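Local atomic coordinates of dendroaspis polylepis MT9 (Dendroaspis polylepis, PDB entry 6R5M), a protein that antagonizes, among muscarinic receptors, specifically the type 2 subtype and, ex vivo, reverses the relaxation that agonists of this receptor induce in rat and human arteries. Residues Thr1-Lys9 against Cys49-Tyr57; Cys17-Val27 against Cys36-Val47. All coordinates share one frame; numbering follows the deposited sequence. Where two conformers were deposited one is given.

Interaction 1: residues Thr1-Lys9 against Cys49-Tyr57; sequences TICHIQISK and CCTSDKCNY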
loop_
_atom_site.group_PDB
_atom_site.type_symbol
_atom_site.label_atom_id
_atom_site.label_comp_id
_atom_site.label_asym_id
_atom_site.label_seq_id
_atom_site.Cartn_x
_atom_site.Cartn_y
_atom_site.Cartn_z
ATOM N N THR A 1 1.725 -8.787 -8.608
ATOM C CA THR A 1 2.742 -8.417 -7.632
ATOM C C THR A 1 2.256 -8.755 -6.214
ATOM O O THR A 1 1.076 -8.606 -5.920
ATOM C CB THR A 1 3.137 -6.935 -7.826
ATOM O OG1 THR A 1 3.478 -6.735 -9.196
ATOM C CG2 THR A 1 4.331 -6.513 -6.972
ATOM N N ILE A 2 3.157 -9.246 -5.355
ATOM C CA ILE A 2 2.822 -9.550 -3.959
ATOM C C ILE A 2 2.972 -8.248 -3.161
ATOM O O ILE A 2 4.050 -7.660 -3.149
ATOM C CB ILE A 2 3.673 -10.730 -3.390
ATOM C CG1 ILE A 2 3.342 -12.056 -4.139
ATOM C CG2 ILE A 2 3.475 -10.878 -1.862
ATOM C CD1 ILE A 2 4.424 -13.125 -4.091
ATOM N N CYS A 3 1.888 -7.787 -2.523
ATOM C CA CYS A 3 1.873 -6.530 -1.772
ATOM C C CYS A 3 1.504 -6.731 -0.315
ATOM O O CYS A 3 0.612 -7.533 -0.010
ATOM C CB CYS A 3 0.930 -5.515 -2.427
ATOM S SG CYS A 3 1.199 -5.241 -4.200
ATOM N N HIS A 4 2.108 -5.909 0.575
ATOM C CA HIS A 4 1.744 -5.848 2.003
ATOM C C HIS A 4 0.319 -5.268 2.056
ATOM O O HIS A 4 0.004 -4.352 1.289
ATOM C CB HIS A 4 2.698 -4.913 2.785
ATOM C CG HIS A 4 4.080 -5.456 3.007
ATOM N ND1 HIS A 4 4.350 -6.356 4.038
ATOM C CD2 HIS A 4 5.242 -5.155 2.377
ATOM C CE1 HIS A 4 5.653 -6.606 3.963
ATOM N NE2 HIS A 4 6.231 -5.899 2.990
ATOM N N ILE A 5 -0.564 -5.875 2.875
ATOM C CA ILE A 5 -1.942 -5.406 3.029
ATOM C C ILE A 5 -2.129 -4.911 4.432
ATOM O O ILE A 5 -1.693 -5.558 5.378
ATOM C CB ILE A 5 -3.028 -6.464 2.643
ATOM C CG1 ILE A 5 -2.862 -6.946 1.183
ATOM C CG2 ILE A 5 -4.468 -5.956 2.902
ATOM C CD1 ILE A 5 -3.325 -6.005 0.042
ATOM N N GLN A 6 -2.817 -3.779 4.565
ATOM C CA GLN A 6 -3.130 -3.207 5.868
ATOM C C GLN A 6 -4.441 -3.776 6.420
ATOM O O GLN A 6 -5.479 -3.701 5.767
ATOM C CB GLN A 6 -3.185 -1.671 5.777
ATOM C CG GLN A 6 -3.192 -0.972 7.137
ATOM C CD GLN A 6 -1.862 -1.002 7.878
ATOM O OE1 GLN A 6 -0.803 -1.350 7.341
ATOM N NE2 GLN A 6 -1.897 -0.622 9.145
ATOM N N ILE A 7 -4.358 -4.406 7.602
ATOM C CA ILE A 7 -5.465 -4.995 8.367
ATOM C C ILE A 7 -5.254 -4.550 9.821
ATOM O O ILE A 7 -4.171 -4.775 10.368
ATOM C CB ILE A 7 -5.531 -6.549 8.248
ATOM C CG1 ILE A 7 -5.623 -7.008 6.767
ATOM C CG2 ILE A 7 -6.718 -7.112 9.069
ATOM C CD1 ILE A 7 -5.466 -8.512 6.518
ATOM N N SER A 8 -6.269 -3.908 10.434
ATOM C CA SER A 8 -6.203 -3.423 11.822
ATOM C C SER A 8 -5.846 -4.531 12.813
ATOM O O SER A 8 -6.452 -5.606 12.782
ATOM C CB SER A 8 -7.513 -2.763 12.237
ATOM O OG SER A 8 -7.873 -1.714 11.357
ATOM N N LYS A 9 -4.821 -4.267 13.655
ATOM C CA LYS A 9 -4.284 -5.159 14.691
ATOM C C LYS A 9 -3.757 -6.522 14.136
ATOM O O LYS A 9 -3.579 -7.471 14.907
ATOM C CB LYS A 9 -5.302 -5.358 15.835
ATOM C CG LYS A 9 -5.576 -4.092 16.655
ATOM C CD LYS A 9 -6.321 -4.402 17.951
ATOM C CE LYS A 9 -6.231 -3.267 18.948
ATOM N NZ LYS A 9 -7.029 -3.538 20.177
ATOM N N CYS A 49 3.966 4.637 -4.419
ATOM C CA CYS A 49 3.720 3.485 -5.290
ATOM C C CYS A 49 5.018 2.834 -5.724
ATOM O O CYS A 49 6.013 3.523 -5.923
ATOM C CB CYS A 49 2.858 3.865 -6.492
ATOM S SG CYS A 49 1.178 4.362 -6.060
ATOM N N CYS A 50 5.001 1.514 -5.895
ATOM C CA CYS A 50 6.178 0.714 -6.276
ATOM C C CYS A 50 5.725 -0.537 -7.023
ATOM O O CYS A 50 4.557 -0.910 -6.920
ATOM C CB CYS A 50 7.011 0.376 -5.038
ATOM S SG CYS A 50 6.065 -0.415 -3.719
ATOM N N THR A 51 6.631 -1.182 -7.783
ATOM C CA THR A 51 6.260 -2.315 -8.636
ATOM C C THR A 51 7.056 -3.622 -8.410
ATOM O O THR A 51 7.261 -4.376 -9.359
ATOM C CB THR A 51 6.332 -1.883 -10.117
ATOM O OG1 THR A 51 7.664 -1.470 -10.423
ATOM C CG2 THR A 51 5.335 -0.774 -10.468
ATOM N N SER A 52 7.458 -3.921 -7.175
ATOM C CA SER A 52 8.162 -5.177 -6.891
ATOM C C SER A 52 7.579 -5.856 -5.658
ATOM O O SER A 52 6.951 -5.185 -4.844
ATOM C CB SER A 52 9.662 -4.945 -6.757
ATOM O OG SER A 52 9.941 -4.083 -5.668
ATOM N N ASP A 53 7.726 -7.196 -5.534
ATOM C CA ASP A 53 7.171 -7.932 -4.394
ATOM C C ASP A 53 7.624 -7.360 -3.060
ATOM O O ASP A 53 8.821 -7.114 -2.870
ATOM C CB ASP A 53 7.515 -9.433 -4.451
ATOM C CG ASP A 53 6.868 -10.239 -5.567
ATOM O OD1 ASP A 53 5.823 -9.798 -6.099
ATOM O OD2 ASP A 53 7.403 -11.318 -5.901
ATOM N N LYS A 54 6.649 -7.147 -2.142
ATOM C CA LYS A 54 6.824 -6.649 -0.765
ATOM C C LYS A 54 7.431 -5.228 -0.700
ATOM O O LYS A 54 7.952 -4.834 0.340
ATOM C CB LYS A 54 7.640 -7.674 0.069
ATOM C CG LYS A 54 6.987 -9.065 0.116
ATOM C CD LYS A 54 7.850 -10.117 0.778
ATOM C CE LYS A 54 8.795 -10.789 -0.190
ATOM N NZ LYS A 54 9.539 -11.895 0.447
ATOM N N CYS A 55 7.334 -4.453 -1.807
ATOM C CA CYS A 55 7.919 -3.113 -1.913
ATOM C C CYS A 55 7.240 -2.061 -1.043
ATOM O O CYS A 55 7.910 -1.109 -0.643
ATOM C CB CYS A 55 7.992 -2.657 -3.369
ATOM S SG CYS A 55 6.379 -2.373 -4.143
ATOM N N ASN A 56 5.914 -2.195 -0.804
ATOM C CA ASN A 56 5.134 -1.211 -0.052
ATOM C C ASN A 56 5.192 -1.405 1.478
ATOM O O ASN A 56 4.176 -1.248 2.158
ATOM C CB ASN A 56 3.680 -1.180 -0.571
ATOM C CG ASN A 56 2.883 -2.450 -0.315
ATOM O OD1 ASN A 56 3.414 -3.562 -0.309
ATOM N ND2 ASN A 56 1.579 -2.303 -0.102
ATOM N N TYR A 57 6.386 -1.705 2.023
ATOM C CA TYR A 57 6.565 -1.900 3.457
ATOM C C TYR A 57 6.351 -0.594 4.252
ATOM O O TYR A 57 5.514 -0.602 5.186
ATOM C CB TYR A 57 7.919 -2.568 3.746
ATOM C CG TYR A 57 8.249 -2.725 5.218
ATOM C CD1 TYR A 57 7.779 -3.816 5.945
ATOM C CD2 TYR A 57 9.027 -1.782 5.885
ATOM C CE1 TYR A 57 8.066 -3.958 7.303
ATOM C CE2 TYR A 57 9.312 -1.909 7.243
ATOM C CZ TYR A 57 8.838 -3.005 7.945
ATOM O OH TYR A 57 9.110 -3.142 9.279
ATOM O OXT TYR A 57 6.964 0.438 3.900
HETATM O O HOH W 1 8.951 -5.484 2.884
#
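Asn56 and His4 are joined by two hydrogen bonds between the side-chain amide of one and the backbone of the other. His4 N gives its hydrogen to Asn56 OD1 at 2.8 Å, on a lone pair in the carbonyl plane, while Asn56 ND2 reaches His4 O at 2.9 Å. The asparagine thus occupies both backbone polar groups of one residue, much as a neighbouring strand would. Its CG sits between the backbone N and the carbonyl carbon (chi1 67°), which turns the amide onto His4. Further along, Lys54 N donates to Ile2 O at 2.8 Å and Ile2 N to Asp53 OD1, also 2.8 Å; this last bond is almost straight but meets the carboxylate from above its plane. Both partners of Ile2 belong to the type II turn Ser52-Cys55, and the disulfide Cys50-Cys55 closes the loop that carries it. A water lies at the imidazole edge, in its plane, 2.8 Å from His4 NE2, and donates to Lys54 O.

Packing centres on the imidazole. The edge of the Tyr57 ring is directed at the His4 face in an offset edge-to-face pair, centroids 5.7 Å apart and planes at 67°. At the other end Thr1 CG2 rests 3.6 Å from Ser52 C, and Ile2 CD1 runs beside the Asp53 carboxylate.

In this three-finger toxin the contact ties the first finger to the C-terminal tail in the disulfide-rich head. Strand 2-4 pairs with strand 14-16, whose Leu14 touches Ile2 and His4. Asn56 ND2 also bonds Tyr23 O of strand 22-27, and the Tyr57 carboxylate joins Lys24 of that strand and Arg34 of strand 30-36.

Interaction 2: residues Cys17-Val27 against Cys36-Val47; sequences CEENSCYKMSV and CGCPSAVRPRQV. With PGO (S-1,2-propanediol), chain F; PGO (S-1,2-propanediol), chain G.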
loop_
_atom_site.group_PDB
_atom_site.type_symbol
_atom_site.label_atom_id
_atom_site.label_comp_id
_atom_site.label_asym_id
_atom_site.label_seq_id
_atom_site.Cartn_x
_atom_site.Cartn_y
_atom_site.Cartn_z
ATOM N N CYS A 17 -1.484 -9.712 -5.868
ATOM C CA CYS A 17 -2.275 -8.778 -6.682
ATOM C C CYS A 17 -2.182 -9.082 -8.163
ATOM O O CYS A 17 -1.116 -9.474 -8.648
ATOM C CB CYS A 17 -1.878 -7.327 -6.408
ATOM S SG CYS A 17 -1.677 -6.917 -4.655
ATOM N N GLU A 18 -3.293 -8.828 -8.892
ATOM C CA GLU A 18 -3.377 -8.927 -10.348
ATOM C C GLU A 18 -2.632 -7.721 -10.926
ATOM O O GLU A 18 -2.063 -7.811 -12.014
ATOM C CB GLU A 18 -4.844 -8.884 -10.805
ATOM C CG GLU A 18 -5.550 -10.229 -10.749
ATOM C CD GLU A 18 -7.059 -10.115 -10.808
ATOM O OE1 GLU A 18 -7.593 -9.842 -11.908
ATOM O OE2 GLU A 18 -7.710 -10.290 -9.752
ATOM N N GLU A 19 -2.642 -6.591 -10.175
ATOM C CA GLU A 19 -1.967 -5.335 -10.513
ATOM C C GLU A 19 -0.455 -5.499 -10.414
ATOM O O GLU A 19 0.040 -6.273 -9.596
ATOM C CB GLU A 19 -2.404 -4.182 -9.578
ATOM C CG GLU A 19 -3.878 -3.812 -9.644
ATOM C CD GLU A 19 -4.784 -4.523 -8.651
ATOM O OE1 GLU A 19 -4.375 -5.562 -8.086
ATOM O OE2 GLU A 19 -5.917 -4.038 -8.441
ATOM N N ASN A 20 0.268 -4.720 -11.226
ATOM C CA ASN A 20 1.718 -4.681 -11.252
ATOM C C ASN A 20 2.272 -3.842 -10.086
ATOM O O ASN A 20 3.415 -4.050 -9.673
ATOM C CB ASN A 20 2.177 -4.101 -12.578
ATOM C CG ASN A 20 3.632 -4.285 -12.853
ATOM O OD1 ASN A 20 4.216 -5.368 -12.687
ATOM N ND2 ASN A 20 4.239 -3.224 -13.321
ATOM N N SER A 21 1.455 -2.923 -9.530
ATOM C CA SER A 21 1.875 -2.034 -8.450
ATOM C C SER A 21 1.294 -2.332 -7.062
ATOM O O SER A 21 0.266 -2.997 -6.917
ATOM C CB SER A 21 1.597 -0.575 -8.808
ATOM O OG SER A 21 2.152 -0.197 -10.055
ATOM N N CYS A 22 2.005 -1.835 -6.052
ATOM C CA CYS A 22 1.668 -1.857 -4.630
ATOM C C CYS A 22 1.625 -0.396 -4.210
ATOM O O CYS A 22 2.271 0.451 -4.844
ATOM C CB CYS A 22 2.719 -2.607 -3.815
ATOM S SG CYS A 22 3.007 -4.321 -4.311
ATOM N N TYR A 23 0.920 -0.100 -3.121
ATOM C CA TYR A 23 0.860 1.260 -2.600
ATOM C C TYR A 23 0.879 1.312 -1.090
ATOM O O TYR A 23 0.510 0.347 -0.417
ATOM C CB TYR A 23 -0.373 2.016 -3.138
ATOM C CG TYR A 23 -1.667 1.666 -2.433
ATOM C CD1 TYR A 23 -2.469 0.620 -2.882
ATOM C CD2 TYR A 23 -2.092 2.380 -1.313
ATOM C CE1 TYR A 23 -3.660 0.295 -2.237
ATOM C CE2 TYR A 23 -3.263 2.039 -0.641
ATOM C CZ TYR A 23 -4.047 1.000 -1.110
ATOM O OH TYR A 23 -5.212 0.672 -0.458
ATOM N N LYS A 24 1.237 2.474 -0.568
ATOM C CA LYS A 24 1.188 2.811 0.835
ATOM C C LYS A 24 0.616 4.210 0.873
ATOM O O LYS A 24 1.200 5.137 0.295
ATOM C CB LYS A 24 2.572 2.726 1.493
ATOM C CG LYS A 24 2.535 2.935 3.008
ATOM C CD LYS A 24 3.776 2.374 3.699
ATOM C CE LYS A 24 4.878 3.387 3.787
ATOM N NZ LYS A 24 5.957 2.904 4.683
ATOM N N MET A 25 -0.543 4.352 1.509
ATOM C CA MET A 25 -1.238 5.624 1.625
ATOM C C MET A 25 -1.178 6.129 3.056
ATOM O O MET A 25 -1.481 5.373 3.990
ATOM C CB MET A 25 -2.683 5.499 1.122
ATOM C CG MET A 25 -3.346 6.855 0.888
ATOM S SD MET A 25 -4.993 6.701 0.180
ATOM C CE MET A 25 -4.587 6.725 -1.540
ATOM N N SER A 26 -0.745 7.391 3.228
ATOM C CA SER A 26 -0.618 8.020 4.542
ATOM C C SER A 26 -1.147 9.452 4.631
ATOM O O SER A 26 -1.220 10.164 3.626
ATOM C CB SER A 26 0.802 7.885 5.095
ATOM O OG SER A 26 1.729 8.669 4.367
ATOM N N VAL A 27 -1.517 9.864 5.848
ATOM C CA VAL A 27 -1.934 11.228 6.194
ATOM C C VAL A 27 -1.228 11.585 7.504
ATOM O O VAL A 27 -1.373 10.872 8.502
ATOM C CB VAL A 27 -3.466 11.529 6.179
ATOM C CG1 VAL A 27 -4.247 10.624 7.103
ATOM C CG2 VAL A 27 -3.756 12.996 6.489
ATOM N N CYS A 36 -2.954 -3.362 -3.100
ATOM C CA CYS A 36 -2.793 -3.583 -4.535
ATOM C C CYS A 36 -3.047 -2.303 -5.338
ATOM O O CYS A 36 -3.901 -1.502 -4.971
ATOM C CB CYS A 36 -3.723 -4.708 -4.996
ATOM S SG CYS A 36 -3.517 -6.275 -4.109
ATOM N N GLY A 37 -2.361 -2.170 -6.465
ATOM C CA GLY A 37 -2.516 -1.039 -7.383
ATOM C C GLY A 37 -1.861 0.263 -6.945
ATOM O O GLY A 37 -1.094 0.287 -5.978
ATOM N N CYS A 38 -2.138 1.355 -7.682
ATOM C CA CYS A 38 -1.619 2.690 -7.377
ATOM C C CYS A 38 -2.762 3.707 -7.438
ATOM O O CYS A 38 -3.137 4.146 -8.523
ATOM C CB CYS A 38 -0.451 3.077 -8.284
ATOM S SG CYS A 38 0.305 4.682 -7.875
ATOM N N PRO A 39 -3.386 4.038 -6.290
ATOM C CA PRO A 39 -4.493 4.998 -6.318
ATOM C C PRO A 39 -4.027 6.454 -6.374
ATOM O O PRO A 39 -2.923 6.780 -5.947
ATOM C CB PRO A 39 -5.263 4.698 -5.024
ATOM C CG PRO A 39 -4.416 3.731 -4.234
ATOM C CD PRO A 39 -3.096 3.606 -4.913
ATOM N N SER A 40 -4.872 7.327 -6.914
ATOM C CA SER A 40 -4.604 8.766 -6.975
ATOM C C SER A 40 -5.001 9.419 -5.632
ATOM O O SER A 40 -5.997 9.011 -5.034
ATOM C CB SER A 40 -5.399 9.406 -8.113
ATOM O OG SER A 40 -6.777 9.068 -8.045
ATOM N N ALA A 41 -4.265 10.463 -5.180
ATOM C CA ALA A 41 -4.602 11.211 -3.952
ATOM C C ALA A 41 -3.961 12.597 -3.867
ATOM O O ALA A 41 -2.794 12.778 -4.227
ATOM C CB ALA A 41 -4.289 10.403 -2.700
ATOM N N VAL A 42 -4.735 13.567 -3.369
ATOM C CA VAL A 42 -4.306 14.961 -3.190
ATOM C C VAL A 42 -4.033 15.196 -1.693
ATOM O O VAL A 42 -4.594 14.484 -0.855
ATOM C CB VAL A 42 -5.362 15.965 -3.750
ATOM C CG1 VAL A 42 -4.750 17.346 -3.978
ATOM C CG2 VAL A 42 -5.990 15.453 -5.043
ATOM N N ARG A 43 -3.179 16.193 -1.365
ATOM C CA ARG A 43 -2.815 16.623 -0.003
ATOM C C ARG A 43 -4.061 16.732 0.908
ATOM O O ARG A 43 -5.115 17.143 0.424
ATOM C CB ARG A 43 -2.081 17.981 -0.043
ATOM C CG ARG A 43 -0.647 17.918 -0.571
ATOM C CD ARG A 43 -0.038 19.308 -0.635
ATOM N NE ARG A 43 1.234 19.329 -1.361
ATOM C CZ ARG A 43 1.990 20.413 -1.523
ATOM N NH1 ARG A 43 1.611 21.579 -1.009
ATOM N NH2 ARG A 43 3.128 20.341 -2.199
ATOM N N PRO A 44 -4.007 16.331 2.197
ATOM C CA PRO A 44 -2.849 15.825 2.958
ATOM C C PRO A 44 -2.491 14.361 2.689
ATOM O O PRO A 44 -1.485 13.869 3.206
ATOM C CB PRO A 44 -3.277 16.068 4.407
ATOM C CG PRO A 44 -4.764 15.879 4.382
ATOM C CD PRO A 44 -5.212 16.420 3.049
ATOM N N ARG A 45 -3.311 13.674 1.874
ATOM C CA ARG A 45 -3.141 12.269 1.515
ATOM C C ARG A 45 -1.919 12.072 0.611
ATOM O O ARG A 45 -1.820 12.691 -0.454
ATOM C CB ARG A 45 -4.410 11.766 0.833
ATOM C CG ARG A 45 -4.782 10.354 1.191
ATOM C CD ARG A 45 -6.280 10.210 1.330
ATOM N NE ARG A 45 -7.011 10.667 0.147
ATOM C CZ ARG A 45 -7.808 9.905 -0.594
ATOM N NH1 ARG A 45 -7.990 8.625 -0.288
ATOM N NH2 ARG A 45 -8.433 10.416 -1.645
ATOM N N GLN A 46 -0.986 11.221 1.054
ATOM C CA GLN A 46 0.265 10.959 0.338
ATOM C C GLN A 46 0.345 9.493 -0.033
ATOM O O GLN A 46 0.177 8.642 0.842
ATOM C CB GLN A 46 1.495 11.348 1.195
ATOM C CG GLN A 46 1.448 12.721 1.848
ATOM C CD GLN A 46 2.035 13.802 0.982
ATOM O OE1 GLN A 46 3.247 14.015 0.953
ATOM N NE2 GLN A 46 1.191 14.546 0.286
ATOM N N VAL A 47 0.595 9.198 -1.325
ATOM C CA VAL A 47 0.717 7.824 -1.842
ATOM C C VAL A 47 2.161 7.542 -2.248
ATOM O O VAL A 47 2.817 8.377 -2.873
ATOM C CB VAL A 47 -0.237 7.464 -3.030
ATOM C CG1 VAL A 47 -0.562 5.966 -3.069
ATOM C CG2 VAL A 47 -1.518 8.276 -3.000
HETATM C C1 PGO F . -1.624 -0.900 -11.134
HETATM C C2 PGO F . -1.153 -1.084 -12.561
HETATM C C3 PGO F . -1.401 -2.481 -13.049
HETATM O O1 PGO F . -2.919 -0.306 -11.086
HETATM O O2 PGO F . 0.234 -0.781 -12.646
HETATM C C1 PGO G . -8.961 5.327 -9.171
HETATM C C2 PGO G . -7.770 5.016 -8.288
HETATM C C3 PGO G . -7.862 3.637 -7.698
HETATM O O1 PGO G . -8.899 6.655 -9.685
HETATM O O2 PGO G . -7.690 5.980 -7.244
#
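Tyr23 holds CG between its backbone N and carbonyl carbon (chi1 79°), which puts one ring face against Pro39; Met25 sends CG anti to N (chi1 -165°) and then bends at chi3, bringing its methyl group back toward Val47 and Ala41. Pro39 CG stands 3.8 Å from the Tyr23 ring centroid and almost on the normal, a CH-pi contact over one face. The carbonyl oxygens of Cys36 and Gly37 lie at the ring's edge, Cys36 O 3.3 Å from Tyr23 CE1. Met25 CE packs 3.7 Å from Val47 CG2 and also touches Pro39 and Ala41, while its SD passes obliquely by the Arg45 side chain, 3.6 Å from Arg45 NH1. The Arg45 guanidinium in turn has the Ala41 methyl over one face, toward its rim.

The paired strands belong to the three-stranded sheet of the three-finger fold: strand 22-27 is its central strand, flanked by strands 30-36 and 45-50; residues 38-44 form the outgoing limb and tip of the third finger, and strand 45-50 returns. Strands 22-27 and 45-47 run antiparallel at 158°. Ser26 and Gln46 are a hydrogen-bonded pair: Ser26 N to Gln46 O and Gln46 N to Ser26 O are both 2.8 Å. Met25 and Val47 form the adjoining non-hydrogen-bonded pair, their side chains on the same face as Arg45. At the loop end, Val27 CG2 lies 3.7 Å from Pro44 CG, the proline following a cis peptide.

Toward the head, Cys17 and Cys36 are joined by a disulfide, and Gly37 N donates to Ser21 O at 2.8 Å. Gly37 has a positive phi, which favours glycine, and Glu19 packs its CB and CG against it. Propanediol molecules, probably from the crystallisation liquor, hydrogen-bond Ser21 OG and Ser40 N.

Both interactions are largely surface contacts with a few buried residues, and their centres are about 10 Å apart. Interaction 2 is nested within the loop that interaction 1 closes. They share strand 45-50, and the disulfides Cys3-Cys22 and Cys38-Cys49 bond one directly to the other; Thr51 also packs on Ser21. Their chemistry follows their place. In the head, interaction 1 relies mostly on side chains bonding to backbone (three of four hydrogen bonds), with a buried asparagine standing in for regular strand pairing. Interaction 2 extends from the head along the fingers, burying more surface (811 against 490 Å²) through a short run of antiparallel pairing, apolar packing and its own disulfide.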